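Local coordinates for protein carboxyvinyl-carboxyphosphonate phosphorylmutase (Bacillus anthracis, PDB 4IQD) that belongs to the phosphoenolpyruvate phosphomutase family of TIM-barrel enzymes and holds pyruvic acid in several pockets of this model, at residues 34-39 and 82-87; 52-57 and 91-96; 75-80 and 111-116; 121-126 and 160-165. All coordinates share one frame; numbering follows the deposited sequence.

Contact 1 of 4, residues 34-39 and 82-87. With PYR (pyruvic acid), chain F.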
# COMPACT_ATOMS: atom_id res chain seq x y z
N PRO A 34 -13.98 -6.53 -6.22
CA PRO A 34 -13.42 -5.94 -5.01
C PRO A 34 -12.40 -4.86 -5.31
O PRO A 34 -11.63 -4.98 -6.26
CB PRO A 34 -12.70 -7.11 -4.34
CG PRO A 34 -13.12 -8.32 -5.07
CD PRO A 34 -13.49 -7.90 -6.43
N GLY A 35 -12.40 -3.80 -4.51
CA GLY A 35 -11.34 -2.82 -4.58
C GLY A 35 -10.06 -3.37 -3.97
O GLY A 35 -10.09 -3.96 -2.89
N ALA A 36 -8.95 -3.18 -4.66
CA ALA A 36 -7.64 -3.54 -4.12
C ALA A 36 -6.72 -2.34 -4.24
O ALA A 36 -6.29 -2.00 -5.34
CB ALA A 36 -7.06 -4.73 -4.85
N HIS A 37 -6.42 -1.70 -3.12
CA HIS A 37 -5.60 -0.49 -3.14
C HIS A 37 -4.12 -0.79 -3.32
O HIS A 37 -3.34 0.11 -3.62
CB HIS A 37 -5.82 0.34 -1.87
CG HIS A 37 -5.43 -0.36 -0.61
ND1 HIS A 37 -6.26 -1.25 0.03
CD2 HIS A 37 -4.31 -0.28 0.14
CE1 HIS A 37 -5.66 -1.71 1.12
NE2 HIS A 37 -4.46 -1.13 1.20
N ASP A 38 -3.73 -2.05 -3.12
CA ASP A 38 -2.35 -2.46 -3.32
C ASP A 38 -2.23 -3.91 -3.76
O ASP A 38 -3.22 -4.64 -3.81
CB ASP A 38 -1.52 -2.19 -2.05
CG ASP A 38 -1.80 -3.18 -0.93
OD1 ASP A 38 -2.77 -3.96 -1.02
OD2 ASP A 38 -1.04 -3.16 0.07
N ALA A 39 -1.01 -4.34 -4.06
CA ALA A 39 -0.79 -5.68 -4.61
C ALA A 39 -1.11 -6.80 -3.62
O ALA A 39 -1.54 -7.87 -4.03
CB ALA A 39 0.62 -5.81 -5.14
N ARG A 82 -0.58 -1.12 -12.48
CA ARG A 82 0.42 -2.06 -12.96
C ARG A 82 0.64 -3.11 -11.89
O ARG A 82 0.60 -4.31 -12.18
CB ARG A 82 1.74 -1.33 -13.21
CG ARG A 82 2.56 -1.87 -14.36
CD ARG A 82 2.55 -0.88 -15.50
NE ARG A 82 3.86 -0.71 -16.11
CZ ARG A 82 4.24 -1.31 -17.24
NH1 ARG A 82 3.40 -2.11 -17.88
NH2 ARG A 82 5.45 -1.11 -17.73
N ASP A 83 0.86 -2.65 -10.66
CA ASP A 83 1.09 -3.52 -9.52
C ASP A 83 0.02 -4.58 -9.41
O ASP A 83 0.31 -5.74 -9.12
CB ASP A 83 1.11 -2.71 -8.23
CG ASP A 83 2.28 -1.76 -8.14
OD1 ASP A 83 3.04 -1.65 -9.14
OD2 ASP A 83 2.45 -1.13 -7.08
N LEU A 84 -1.22 -4.18 -9.64
CA LEU A 84 -2.36 -5.08 -9.50
C LEU A 84 -2.31 -6.19 -10.54
O LEU A 84 -2.36 -7.36 -10.19
CB LEU A 84 -3.68 -4.31 -9.59
CG LEU A 84 -4.26 -3.84 -8.26
CD1 LEU A 84 -3.29 -2.94 -7.50
CD2 LEU A 84 -5.59 -3.13 -8.46
N VAL A 85 -2.20 -5.82 -11.81
CA VAL A 85 -2.14 -6.81 -12.88
C VAL A 85 -0.90 -7.70 -12.77
O VAL A 85 -1.00 -8.92 -12.86
CB VAL A 85 -2.17 -6.14 -14.27
CG1 VAL A 85 -2.17 -7.19 -15.37
CG2 VAL A 85 -3.39 -5.24 -14.39
N ARG A 86 0.25 -7.07 -12.55
CA ARG A 86 1.53 -7.78 -12.42
C ARG A 86 1.45 -8.87 -11.36
O ARG A 86 2.16 -9.87 -11.43
CB ARG A 86 2.65 -6.81 -12.03
CG ARG A 86 3.17 -5.91 -13.14
CD ARG A 86 4.22 -4.95 -12.59
NE ARG A 86 4.93 -4.22 -13.64
CZ ARG A 86 5.96 -3.41 -13.42
NH1 ARG A 86 6.55 -2.78 -14.43
NH2 ARG A 86 6.41 -3.22 -12.19
N ALA A 87 0.58 -8.67 -10.39
CA ALA A 87 0.53 -9.56 -9.24
C ALA A 87 -0.47 -10.69 -9.40
O ALA A 87 -0.27 -11.77 -8.85
CB ALA A 87 0.23 -8.76 -7.98
C PYR F . 4.21 2.93 -5.99
O PYR F . 5.11 3.70 -6.54
OXT PYR F . 4.12 2.86 -4.68
CA PYR F . 3.35 2.18 -6.79
O3 PYR F . 2.16 1.87 -6.35
CB PYR F . 3.79 1.75 -8.15
O HOH W 1 1.49 -2.61 -4.81
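Leu84 lays its two methyls against the bend of 34-39, against the carbonyl oxygen of Ala36. CD2 makes the nearest approach, 3.4 Å from Ala36 O, and lies 4.2 Å from Ala36 CB; CD1 packs against the backbone of Asp38, 4.0 Å from its carbonyl carbon. One helical turn further on, Ala87 brings its CB to 4.1 Å from Ala39 CB, a methyl-to-methyl contact that lets the start of helix 39-48 lie close to helix 74-88. Asp38 occupies the N-cap of helix 39-48, where its OD1 accepts from the backbone N of Ala41.

The polar link goes through water. A single molecule accepts from Ala39 N at 3.1 Å and donates to Asp83 OD2 at 2.9 Å. Asp83 OD2 also lies 3.1 Å from O3 of pyruvic acid, a close contact only. Arg80 of the second subunit bonds the same ligand, and Lys64 of that subunit forms a long, weak ion pair with Asp83, so the site lies at the dimer interface. The direct contact is thus mainly apolar, with small methyls allowing close approach, while one water bridges Ala39 N and the carboxylate of Asp83, which lines the pyruvic acid pocket.

Contact 2 of 4, residues 52-57 and 91-96. With PYR (pyruvic acid), chain C.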
# COMPACT_ATOMS: atom_id res chain seq x y z
N ALA A 52 -12.14 -10.34 -10.84
CA ALA A 52 -11.87 -9.01 -11.36
C ALA A 52 -11.58 -8.13 -10.16
O ALA A 52 -12.00 -8.43 -9.06
CB ALA A 52 -13.06 -8.49 -12.14
N LEU A 53 -10.83 -7.05 -10.38
CA LEU A 53 -10.43 -6.18 -9.29
C LEU A 53 -10.73 -4.74 -9.62
O LEU A 53 -10.87 -4.38 -10.78
CB LEU A 53 -8.94 -6.33 -9.00
CG LEU A 53 -8.46 -7.68 -8.47
CD1 LEU A 53 -6.96 -7.64 -8.28
CD2 LEU A 53 -9.15 -8.03 -7.16
N TYR A 54 -10.83 -3.91 -8.59
CA TYR A 54 -11.15 -2.51 -8.76
C TYR A 54 -10.10 -1.62 -8.10
O TYR A 54 -9.70 -1.87 -6.97
CB TYR A 54 -12.53 -2.22 -8.16
CG TYR A 54 -13.05 -0.82 -8.40
CD1 TYR A 54 -13.46 -0.42 -9.67
CD2 TYR A 54 -13.17 0.09 -7.36
CE1 TYR A 54 -13.96 0.86 -9.89
CE2 TYR A 54 -13.67 1.36 -7.57
CZ TYR A 54 -14.06 1.74 -8.84
OH TYR A 54 -14.55 3.01 -9.06
N LEU A 55 -9.66 -0.61 -8.82
CA LEU A 55 -8.78 0.39 -8.24
C LEU A 55 -9.54 1.71 -8.12
O LEU A 55 -9.80 2.38 -9.12
CB LEU A 55 -7.53 0.58 -9.09
CG LEU A 55 -6.49 1.53 -8.51
CD1 LEU A 55 -6.01 1.02 -7.16
CD2 LEU A 55 -5.33 1.71 -9.47
N SER A 56 -9.90 2.07 -6.89
CA SER A 56 -10.67 3.29 -6.65
C SER A 56 -9.75 4.45 -6.30
O SER A 56 -8.76 4.27 -5.59
CB SER A 56 -11.67 3.07 -5.52
OG SER A 56 -11.33 3.84 -4.38
N GLY A 57 -10.08 5.63 -6.79
CA GLY A 57 -9.30 6.82 -6.50
C GLY A 57 -9.29 7.07 -5.00
O GLY A 57 -8.28 7.47 -4.43
N PRO A 91 -8.40 -9.14 -14.63
CA PRO A 91 -8.94 -7.92 -15.21
C PRO A 91 -9.15 -6.88 -14.12
O PRO A 91 -9.76 -7.19 -13.09
CB PRO A 91 -10.29 -8.35 -15.78
CG PRO A 91 -10.19 -9.83 -15.94
CD PRO A 91 -9.31 -10.29 -14.82
N VAL A 92 -8.65 -5.67 -14.34
CA VAL A 92 -8.79 -4.62 -13.35
C VAL A 92 -9.49 -3.41 -13.94
O VAL A 92 -9.06 -2.88 -14.97
CB VAL A 92 -7.42 -4.21 -12.78
CG1 VAL A 92 -7.57 -2.99 -11.88
CG2 VAL A 92 -6.80 -5.37 -12.02
N LEU A 93 -10.57 -2.99 -13.30
CA LEU A 93 -11.27 -1.77 -13.64
C LEU A 93 -10.70 -0.62 -12.82
O LEU A 93 -10.70 -0.66 -11.59
CB LEU A 93 -12.77 -1.92 -13.37
CG LEU A 93 -13.65 -0.67 -13.37
CD1 LEU A 93 -13.71 -0.01 -14.74
CD2 LEU A 93 -15.04 -1.04 -12.89
N VAL A 94 -10.22 0.40 -13.51
CA VAL A 94 -9.57 1.52 -12.86
C VAL A 94 -10.41 2.79 -12.94
O VAL A 94 -10.77 3.23 -14.02
CB VAL A 94 -8.19 1.79 -13.46
CG1 VAL A 94 -7.59 3.05 -12.87
CG2 VAL A 94 -7.29 0.60 -13.25
N ASP A 95 -10.70 3.35 -11.78
CA ASP A 95 -11.35 4.65 -11.69
C ASP A 95 -10.38 5.72 -12.15
O ASP A 95 -9.42 6.04 -11.44
CB ASP A 95 -11.80 4.91 -10.25
CG ASP A 95 -12.40 6.29 -10.06
OD1 ASP A 95 -12.79 6.93 -11.06
OD2 ASP A 95 -12.49 6.74 -8.90
N ILE A 96 -10.62 6.29 -13.33
CA ILE A 96 -9.76 7.35 -13.83
C ILE A 96 -10.37 8.74 -13.69
O ILE A 96 -9.98 9.67 -14.39
CB ILE A 96 -9.35 7.10 -15.30
CG1 ILE A 96 -10.56 7.18 -16.22
CG2 ILE A 96 -8.66 5.75 -15.43
CD1 ILE A 96 -10.20 7.35 -17.68
C PYR C . -14.97 5.31 -5.15
O PYR C . -14.12 4.67 -4.39
OXT PYR C . -14.74 5.40 -6.44
CA PYR C . -16.09 5.91 -4.58
O3 PYR C . -16.90 6.64 -5.30
CB PYR C . -16.39 5.69 -3.12
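A pyruvic acid pocket sits at the C-terminal ends of two neighbouring parallel strands, 53-55 and 92-95, which are joined along the chain through helices 57-63 and 74-88. The strand backbones are knitted by Leu53 N to Pro91 O, Leu93 N to Leu53 O, Leu55 N to Leu93 O and Asp95 N to Leu55 O, and their directions differ by 18°.

On the face carrying Tyr54 and Leu93, the two side chains run side by side in the same direction. Leu93 CG lies in the plane of the tyrosine ring, at its edge, and Leu93 CD2 comes to 3.6 Å from Tyr54 CD1. Further out, Tyr54 OH comes to 3.5 Å from Asp95 CB and hydrogen-bonds Gln122 on the next strand. The planes of the ring and the Asp95 carboxylate are nearly parallel, 7° apart. The opposite face, with Leu53, Leu55, Val92 and Val94, is apolar: Leu53 CB meets Val92 CG2 at 3.8 Å, and helix 74-88 covers it.

At the strand ends Ser56 OG donates to pyruvic acid O at 2.9 Å and also accepts from Ala59 N as an N-cap. Asp95 OD2 receives a weak bond from Gly57 N, 3.4 Å, and its OD1 is taken by Asp97 N. The arrangement is typical of TIM-barrel enzymes, whose ligand sites lie at the C-terminal ends of the strands.

Contact 3 of 4, residues 75-80 and 111-116. With PYR (pyruvic acid), chain F.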
# COMPACT_ATOMS: atom_id res chain seq x y z
N THR A 75 -0.12 9.13 -14.14
CA THR A 75 1.08 8.30 -14.07
C THR A 75 1.10 7.46 -12.80
O THR A 75 1.44 6.27 -12.83
CB THR A 75 2.36 9.16 -14.12
OG1 THR A 75 2.37 9.94 -15.32
CG2 THR A 75 3.60 8.28 -14.08
N GLU A 76 0.73 8.07 -11.68
CA GLU A 76 0.69 7.40 -10.39
C GLU A 76 -0.35 6.29 -10.38
O GLU A 76 -0.09 5.18 -9.93
CB GLU A 76 0.38 8.39 -9.28
CG GLU A 76 1.49 9.38 -9.00
CD GLU A 76 1.06 10.50 -8.08
OE1 GLU A 76 -0.04 11.05 -8.29
OE2 GLU A 76 1.81 10.84 -7.14
N VAL A 77 -1.55 6.62 -10.87
CA VAL A 77 -2.65 5.67 -10.89
C VAL A 77 -2.34 4.49 -11.80
O VAL A 77 -2.66 3.34 -11.49
CB VAL A 77 -3.96 6.34 -11.34
CG1 VAL A 77 -5.11 5.35 -11.31
CG2 VAL A 77 -4.26 7.54 -10.45
N ALA A 78 -1.69 4.78 -12.93
CA ALA A 78 -1.34 3.74 -13.89
C ALA A 78 -0.26 2.80 -13.35
O ALA A 78 -0.19 1.64 -13.75
CB ALA A 78 -0.90 4.37 -15.20
N GLU A 79 0.58 3.30 -12.45
CA GLU A 79 1.62 2.47 -11.85
C GLU A 79 1.08 1.54 -10.78
O GLU A 79 1.48 0.38 -10.69
CB GLU A 79 2.75 3.33 -11.28
CG GLU A 79 3.93 3.49 -12.21
CD GLU A 79 5.24 3.67 -11.45
OE1 GLU A 79 6.28 3.21 -11.96
OE2 GLU A 79 5.22 4.26 -10.35
N ARG A 80 0.19 2.04 -9.94
CA ARG A 80 -0.43 1.19 -8.93
C ARG A 80 -1.28 0.13 -9.62
O ARG A 80 -1.38 -1.00 -9.15
CB ARG A 80 -1.27 2.02 -7.96
CG ARG A 80 -1.91 1.23 -6.82
CD ARG A 80 -0.89 0.48 -5.97
NE ARG A 80 0.09 1.36 -5.34
CZ ARG A 80 -0.08 1.98 -4.17
NH1 ARG A 80 -1.21 1.82 -3.50
NH2 ARG A 80 0.87 2.75 -3.68
N VAL A 111 -3.85 5.40 -23.03
CA VAL A 111 -2.68 4.67 -23.48
C VAL A 111 -1.94 4.07 -22.30
O VAL A 111 -1.53 2.91 -22.33
CB VAL A 111 -1.70 5.56 -24.25
CG1 VAL A 111 -0.54 4.74 -24.77
CG2 VAL A 111 -2.41 6.25 -25.39
N GLU A 112 -1.76 4.87 -21.25
CA GLU A 112 -1.05 4.44 -20.06
C GLU A 112 -1.72 3.25 -19.40
O GLU A 112 -1.05 2.37 -18.86
CB GLU A 112 -0.93 5.59 -19.06
CG GLU A 112 -0.03 6.72 -19.50
CD GLU A 112 -0.02 7.87 -18.51
OE1 GLU A 112 -1.04 8.07 -17.83
OE2 GLU A 112 1.02 8.56 -18.41
N MSE A 113 -3.05 3.23 -19.43
CA MSE A 113 -3.79 2.12 -18.84
C MSE A 113 -3.66 0.85 -19.68
O MSE A 113 -3.57 -0.25 -19.15
CB MSE A 113 -5.26 2.50 -18.65
CG MSE A 113 -5.48 3.67 -17.70
SE MSE A 113 -4.77 3.39 -15.90
CE MSE A 113 -4.69 5.24 -15.30
N VAL A 114 -3.65 1.00 -21.00
CA VAL A 114 -3.45 -0.13 -21.89
C VAL A 114 -2.05 -0.68 -21.70
O VAL A 114 -1.84 -1.90 -21.69
CB VAL A 114 -3.68 0.26 -23.36
CG1 VAL A 114 -3.14 -0.81 -24.30
CG2 VAL A 114 -5.16 0.50 -23.63
N GLU A 115 -1.09 0.22 -21.54
CA GLU A 115 0.28 -0.17 -21.25
C GLU A 115 0.37 -0.95 -19.95
O GLU A 115 1.13 -1.92 -19.85
CB GLU A 115 1.19 1.06 -21.19
CG GLU A 115 1.42 1.71 -22.54
CD GLU A 115 2.47 2.80 -22.48
OE1 GLU A 115 2.67 3.36 -21.38
OE2 GLU A 115 3.09 3.09 -23.52
N ALA A 116 -0.43 -0.56 -18.97
CA ALA A 116 -0.45 -1.25 -17.68
C ALA A 116 -1.26 -2.54 -17.75
O ALA A 116 -1.39 -3.25 -16.76
CB ALA A 116 -1.00 -0.34 -16.60
C PYR F . 4.21 2.93 -5.99
O PYR F . 5.11 3.70 -6.54
OXT PYR F . 4.12 2.86 -4.68
CA PYR F . 3.35 2.18 -6.79
O3 PYR F . 2.16 1.87 -6.35
CB PYR F . 3.79 1.75 -8.15
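Two flat groups mark this helix pair, on different sides of helix 74-88. The Glu112 carboxylate reaches across to Thr75, where OE2 stops 3.6 Å from Thr75 OG1, near but not hydrogen-bonded, while the Arg80 guanidinium turns away from 111-116 and presents its edge to pyruvic acid, with ligand CA in its plane and O3 near it. The motif is a pair of neighbouring, near-parallel outer helices of a TIM barrel, 74-88 and 103-115, whose local axes approach to 9.2 Å and differ by 18°.

Between them Ala78 faces helix 103-115 directly. Its CB meets Glu112 CB at 4.0 Å and the selenomethionine Met113 CE at 3.9 Å. The bend of Met113 at chi2 (-59°) sets SE 4.0 Å from Ala78 CA. Met113 CE also touches Val77 CG1, 4.0 Å away, and the two side chains cross at a slant. The polar end of Glu112 is held elsewhere, OE1 by Ser74 OG and OE2 by a salt bridge to Arg108.

On the far side, Arg80 bends at chi2 and chi3, which brings NE to O3; that modelled distance is very short and best treated with caution. Both NH2 bonds to the ligand are weak. NH1 donates to His37 O, and Arg80 NH2 of the second subunit also bonds the pyruvic acid. At the C-terminal end of the interface, Ala116 CB presses on the carbonyl of Ala78, 3.6 Å from its O.

Contact 4 of 4, residues 121-126 and 160-165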
# COMPACT_ATOMS: atom_id res chain seq x y z
N VAL A 121 -11.72 0.96 -17.73
CA VAL A 121 -11.60 2.23 -17.01
C VAL A 121 -12.96 2.85 -16.75
O VAL A 121 -13.88 2.72 -17.55
CB VAL A 121 -10.73 3.24 -17.78
CG1 VAL A 121 -9.26 2.83 -17.74
CG2 VAL A 121 -11.22 3.41 -19.21
N GLN A 122 -13.06 3.54 -15.62
CA GLN A 122 -14.28 4.24 -15.24
C GLN A 122 -14.07 5.74 -15.30
O GLN A 122 -13.23 6.29 -14.59
CB GLN A 122 -14.71 3.85 -13.83
CG GLN A 122 -15.78 4.77 -13.26
CD GLN A 122 -15.85 4.70 -11.75
OE1 GLN A 122 -15.92 3.62 -11.17
NE2 GLN A 122 -15.82 5.86 -11.10
N ILE A 123 -14.84 6.40 -16.16
CA ILE A 123 -14.75 7.84 -16.33
C ILE A 123 -16.09 8.47 -15.98
O ILE A 123 -17.14 7.87 -16.22
CB ILE A 123 -14.32 8.20 -17.77
CG1 ILE A 123 -14.01 9.69 -17.90
CG2 ILE A 123 -15.37 7.78 -18.78
CD1 ILE A 123 -13.63 10.09 -19.30
N GLU A 124 -16.06 9.66 -15.39
CA GLU A 124 -17.27 10.28 -14.86
C GLU A 124 -17.56 11.66 -15.44
O GLU A 124 -16.67 12.32 -15.98
CB GLU A 124 -17.19 10.37 -13.33
CG GLU A 124 -16.11 11.31 -12.82
CD GLU A 124 -15.84 11.12 -11.34
OE1 GLU A 124 -15.47 12.10 -10.66
OE2 GLU A 124 -15.98 9.97 -10.85
N ASP A 125 -18.82 12.08 -15.33
CA ASP A 125 -19.24 13.38 -15.85
C ASP A 125 -19.18 14.50 -14.81
O ASP A 125 -19.67 15.60 -15.04
CB ASP A 125 -20.64 13.31 -16.47
CG ASP A 125 -21.70 12.79 -15.50
OD1 ASP A 125 -21.39 12.54 -14.32
OD2 ASP A 125 -22.86 12.63 -15.94
N GLN A 126 -18.59 14.21 -13.66
CA GLN A 126 -18.35 15.23 -12.66
C GLN A 126 -17.44 16.29 -13.25
O GLN A 126 -16.63 15.99 -14.13
CB GLN A 126 -17.71 14.64 -11.40
CG GLN A 126 -18.70 14.12 -10.38
CD GLN A 126 -19.01 15.15 -9.30
OE1 GLN A 126 -18.37 16.20 -9.23
NE2 GLN A 126 -19.98 14.84 -8.45
N LEU A 160 -10.00 -1.11 -24.87
CA LEU A 160 -10.31 -0.75 -23.49
C LEU A 160 -11.81 -0.74 -23.24
O LEU A 160 -12.56 -0.00 -23.88
CB LEU A 160 -9.71 0.62 -23.17
CG LEU A 160 -9.12 0.82 -21.78
CD1 LEU A 160 -8.08 -0.26 -21.47
CD2 LEU A 160 -8.49 2.19 -21.69
N TYR A 161 -12.25 -1.57 -22.30
CA TYR A 161 -13.65 -1.62 -21.90
C TYR A 161 -13.97 -0.36 -21.12
O TYR A 161 -13.22 0.02 -20.22
CB TYR A 161 -13.89 -2.86 -21.04
CG TYR A 161 -15.34 -3.23 -20.82
CD1 TYR A 161 -16.00 -4.09 -21.69
CD2 TYR A 161 -16.03 -2.76 -19.71
CE1 TYR A 161 -17.32 -4.45 -21.48
CE2 TYR A 161 -17.35 -3.12 -19.49
CZ TYR A 161 -17.99 -3.96 -20.38
OH TYR A 161 -19.30 -4.32 -20.16
N ILE A 162 -15.06 0.31 -21.46
CA ILE A 162 -15.36 1.58 -20.83
C ILE A 162 -16.60 1.54 -19.96
O ILE A 162 -17.69 1.21 -20.44
CB ILE A 162 -15.58 2.70 -21.85
CG1 ILE A 162 -14.39 2.81 -22.79
CG2 ILE A 162 -15.82 4.01 -21.13
CD1 ILE A 162 -14.58 3.85 -23.86
N VAL A 163 -16.43 1.88 -18.69
CA VAL A 163 -17.56 2.09 -17.81
C VAL A 163 -17.73 3.59 -17.58
O VAL A 163 -16.78 4.27 -17.22
CB VAL A 163 -17.37 1.37 -16.46
CG1 VAL A 163 -18.48 1.74 -15.49
CG2 VAL A 163 -17.30 -0.13 -16.66
N ALA A 164 -18.94 4.10 -17.82
CA ALA A 164 -19.20 5.52 -17.65
C ALA A 164 -20.03 5.80 -16.40
O ALA A 164 -21.12 5.26 -16.23
CB ALA A 164 -19.88 6.09 -18.89
N ARG A 165 -19.51 6.66 -15.53
CA ARG A 165 -20.22 7.03 -14.32
C ARG A 165 -20.95 8.35 -14.49
O ARG A 165 -20.42 9.29 -15.06
CB ARG A 165 -19.25 7.15 -13.14
CG ARG A 165 -19.93 7.55 -11.85
CD ARG A 165 -18.94 8.12 -10.85
NE ARG A 165 -19.58 8.46 -9.59
CZ ARG A 165 -19.17 8.01 -8.41
NH1 ARG A 165 -18.11 7.21 -8.33
NH2 ARG A 165 -19.81 8.37 -7.31
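Arg165 and Glu124 lie side by side and point the same way, on the sheet face that Gln122 and Val163 share. Glu124 OE2 touches Arg165 CD at 3.5 Å; it lies 4.1 Å from NE but well out of the guanidinium plane, with the two flat groups 67° apart, so the attraction is one of charge alone. Gln122 NE2 comes in at the guanidinium edge, 3.8 Å from Arg165 NH1, two donors meeting without a hydrogen bond and with their planes 56° apart; Gln122 OE1 is held by Tyr54 OH. With CG anti to the backbone N (chi1 179°), the arginine continues extended as far as NE.

Behind these side chains is the parallel strand pair. Arg165 N gives a short, straight bond to Ile123 O, 2.7 Å and 173° at the hydrogen, and the ladder runs from Val121 N to Tyr161 O up to Asp125 N on Arg165 O. At its start Val121 CG2 meets Leu160 CD2 at 3.9 Å, the two side chains crossing at about a right angle. Helix 143-156 packs over Ile123 and Ile162, closing the beta-alpha-beta unit.

Further out, salt bridges from Asp167 to NE and from Glu195 to NH2 fix the rotation of the guanidinium, leaving NH1 to make its weak bond to pyruvic acid.

In the fold
Contacts 2 and 4 belong to the same parallel sheet, joined where Val94 O meets Gln122 N and where Tyr54 OH meets Gln122 OE1; contact 2 lies nearest the centre of the chain. Both rest on backbone ladders, with polar side chains on one face and toward the C-terminal ends. Contacts 1 and 3 share helix 74-88 and the same pyruvic acid, and rely on alanine methyls packed with one larger side chain each, Leu84 and Met113, rather than direct hydrogen bonds between their segments. All four are largely buried, but contact 3 reaches the surface at Thr75. Strand 53-55 ties contact 1 to contact 2 through Pro34 and Ala36, while Val77 and Met113 pack contact 3 onto the apolar side of the sheet.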